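Local coordinates for putative polysaccharide biosynthesis protein with aminopeptidase-like domain (Clostridium acetobutylicum, PDB 3K9T) that binds one zinc ion per subunit and probably acts in the biosynthesis of modified polysaccharides, with no peptidase activity expected despite its aminopeptidase-like fold, at residues 194-199 against 323-328. Numbering follows the deposited sequence.
With ZN (zinc ion), chain B.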
# COMPACT_ATOMS: atom_id res chain seq x y z
N CYS A 194 -20.49 -19.44 -29.11
CA CYS A 194 -20.04 -18.16 -29.58
C CYS A 194 -19.04 -17.40 -28.68
O CYS A 194 -17.94 -17.17 -29.11
CB CYS A 194 -21.27 -17.30 -29.89
SG CYS A 194 -22.22 -17.94 -31.30
N ASN A 195 -19.40 -17.03 -27.46
CA ASN A 195 -18.49 -16.30 -26.60
C ASN A 195 -17.24 -17.13 -26.30
O ASN A 195 -16.08 -16.66 -26.43
CB ASN A 195 -19.17 -15.82 -25.31
CG ASN A 195 -18.66 -14.41 -24.84
OD1 ASN A 195 -18.24 -13.60 -25.66
ND2 ASN A 195 -18.71 -14.14 -23.54
N ASP A 196 -17.46 -18.40 -25.97
CA ASP A 196 -16.38 -19.35 -25.72
C ASP A 196 -16.44 -20.46 -26.81
O ASP A 196 -17.19 -21.42 -26.62
CB ASP A 196 -16.55 -19.91 -24.30
CG ASP A 196 -15.53 -20.97 -23.97
OD1 ASP A 196 -14.44 -20.92 -24.55
OD2 ASP A 196 -15.83 -21.87 -23.14
N ASN A 197 -15.71 -20.36 -27.94
CA ASN A 197 -14.76 -19.27 -28.24
C ASN A 197 -14.63 -18.85 -29.71
O ASN A 197 -13.50 -18.67 -30.20
CB ASN A 197 -13.34 -19.56 -27.72
CG ASN A 197 -12.39 -18.38 -27.90
OD1 ASN A 197 -12.78 -17.21 -27.75
ND2 ASN A 197 -11.13 -18.67 -28.25
N LEU A 198 -15.77 -18.64 -30.39
CA LEU A 198 -15.71 -18.04 -31.73
C LEU A 198 -15.41 -16.55 -31.59
O LEU A 198 -14.93 -15.94 -32.52
CB LEU A 198 -17.00 -18.25 -32.56
CG LEU A 198 -17.17 -19.69 -33.01
CD1 LEU A 198 -18.42 -19.86 -33.81
CD2 LEU A 198 -15.91 -20.14 -33.79
N SER A 199 -15.71 -15.94 -30.46
CA SER A 199 -15.48 -14.48 -30.33
C SER A 199 -13.97 -14.15 -30.39
O SER A 199 -13.55 -13.22 -31.09
CB SER A 199 -16.12 -13.96 -29.05
OG SER A 199 -15.56 -14.56 -27.89
N GLY A 323 -24.60 -19.73 -18.79
CA GLY A 323 -24.83 -20.30 -20.10
C GLY A 323 -23.58 -20.78 -20.77
O GLY A 323 -23.64 -21.40 -21.82
N TYR A 324 -22.43 -20.52 -20.17
CA TYR A 324 -21.18 -20.97 -20.78
C TYR A 324 -21.17 -22.51 -20.78
O TYR A 324 -21.83 -23.15 -19.96
CB TYR A 324 -19.97 -20.33 -20.11
CG TYR A 324 -19.14 -21.23 -19.27
CD1 TYR A 324 -19.62 -21.70 -18.08
CD2 TYR A 324 -17.83 -21.56 -19.66
CE1 TYR A 324 -18.86 -22.54 -17.30
CE2 TYR A 324 -17.04 -22.39 -18.88
CZ TYR A 324 -17.59 -22.87 -17.69
OH TYR A 324 -16.87 -23.70 -16.85
N HIS A 325 -20.49 -23.07 -21.77
CA HIS A 325 -20.47 -24.51 -22.02
C HIS A 325 -21.86 -25.10 -22.22
O HIS A 325 -22.12 -26.24 -21.91
CB HIS A 325 -19.63 -25.23 -20.94
CG HIS A 325 -18.16 -25.05 -21.13
ND1 HIS A 325 -17.22 -25.78 -20.45
CD2 HIS A 325 -17.46 -24.23 -21.96
CE1 HIS A 325 -16.01 -25.41 -20.83
NE2 HIS A 325 -16.13 -24.47 -21.75
N THR A 326 -22.77 -24.30 -22.75
CA THR A 326 -24.08 -24.77 -23.13
C THR A 326 -24.53 -24.08 -24.42
O THR A 326 -23.92 -23.11 -24.88
CB THR A 326 -25.14 -24.48 -22.05
OG1 THR A 326 -25.61 -23.14 -22.21
CG2 THR A 326 -24.60 -24.72 -20.61
N SER A 327 -25.63 -24.59 -24.98
CA SER A 327 -26.22 -24.08 -26.20
C SER A 327 -26.77 -22.66 -26.06
O SER A 327 -27.17 -22.04 -27.03
CB SER A 327 -27.34 -25.02 -26.65
OG SER A 327 -28.31 -25.22 -25.61
N ALA A 328 -26.81 -22.14 -24.83
CA ALA A 328 -27.24 -20.77 -24.56
C ALA A 328 -26.18 -19.78 -25.11
O ALA A 328 -26.50 -18.65 -25.47
CB ALA A 328 -27.44 -20.59 -23.05
ZN ZN B . -14.70 -23.42 -22.78
O HOH W 1 -19.75 -21.70 -24.32
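Asp196 OD2 lies at the edge of the His325 imidazole, near the ring plane, and Tyr324 lies over one face of that imidazole. Tyr324 CE2 sits over the centre of the imidazole, 3.5 Å above its plane. In return, His325 CG lies over the rim of the tyrosine ring. Asp196 OD2 is also at the edge of the Tyr324 ring, 4.0 Å from CD2. Carboxylate and imidazole planes are nearly coplanar, 21° apart. Asp196 OD2 and His325 NE2 come within 3.0 Å of each other, yet no hydrogen bond joins them. Both bind the zinc ion, Asp196 OD2 at 1.9 Å and His325 NE2 at 2.0 Å. His190 is the third protein ligand. This is the metal site of the aminopeptidase-like region, which belongs to the zinc exopeptidase clan. It brings segment 194-199, which runs on into helix 194-211, against the loop between strand 311-315 and helix 336-355. Asp196 reaches the metal with CG anti to its backbone N (chi1 177°), and a cis peptide bond follows it. Its OD1 is hydrogen-bonded to Tyr187 OH, which helps fix the rotation of the carboxylate. A water between the two backbones accepts from His325 N at 3.0 Å and donates weakly to Asp196 O. His325 follows Tyr324 in a type II turn from Gly323 to Thr326. Thr326 OG1 donates to Gly323 O (2.7 Å) and accepts from Ala328 N in an ST turn.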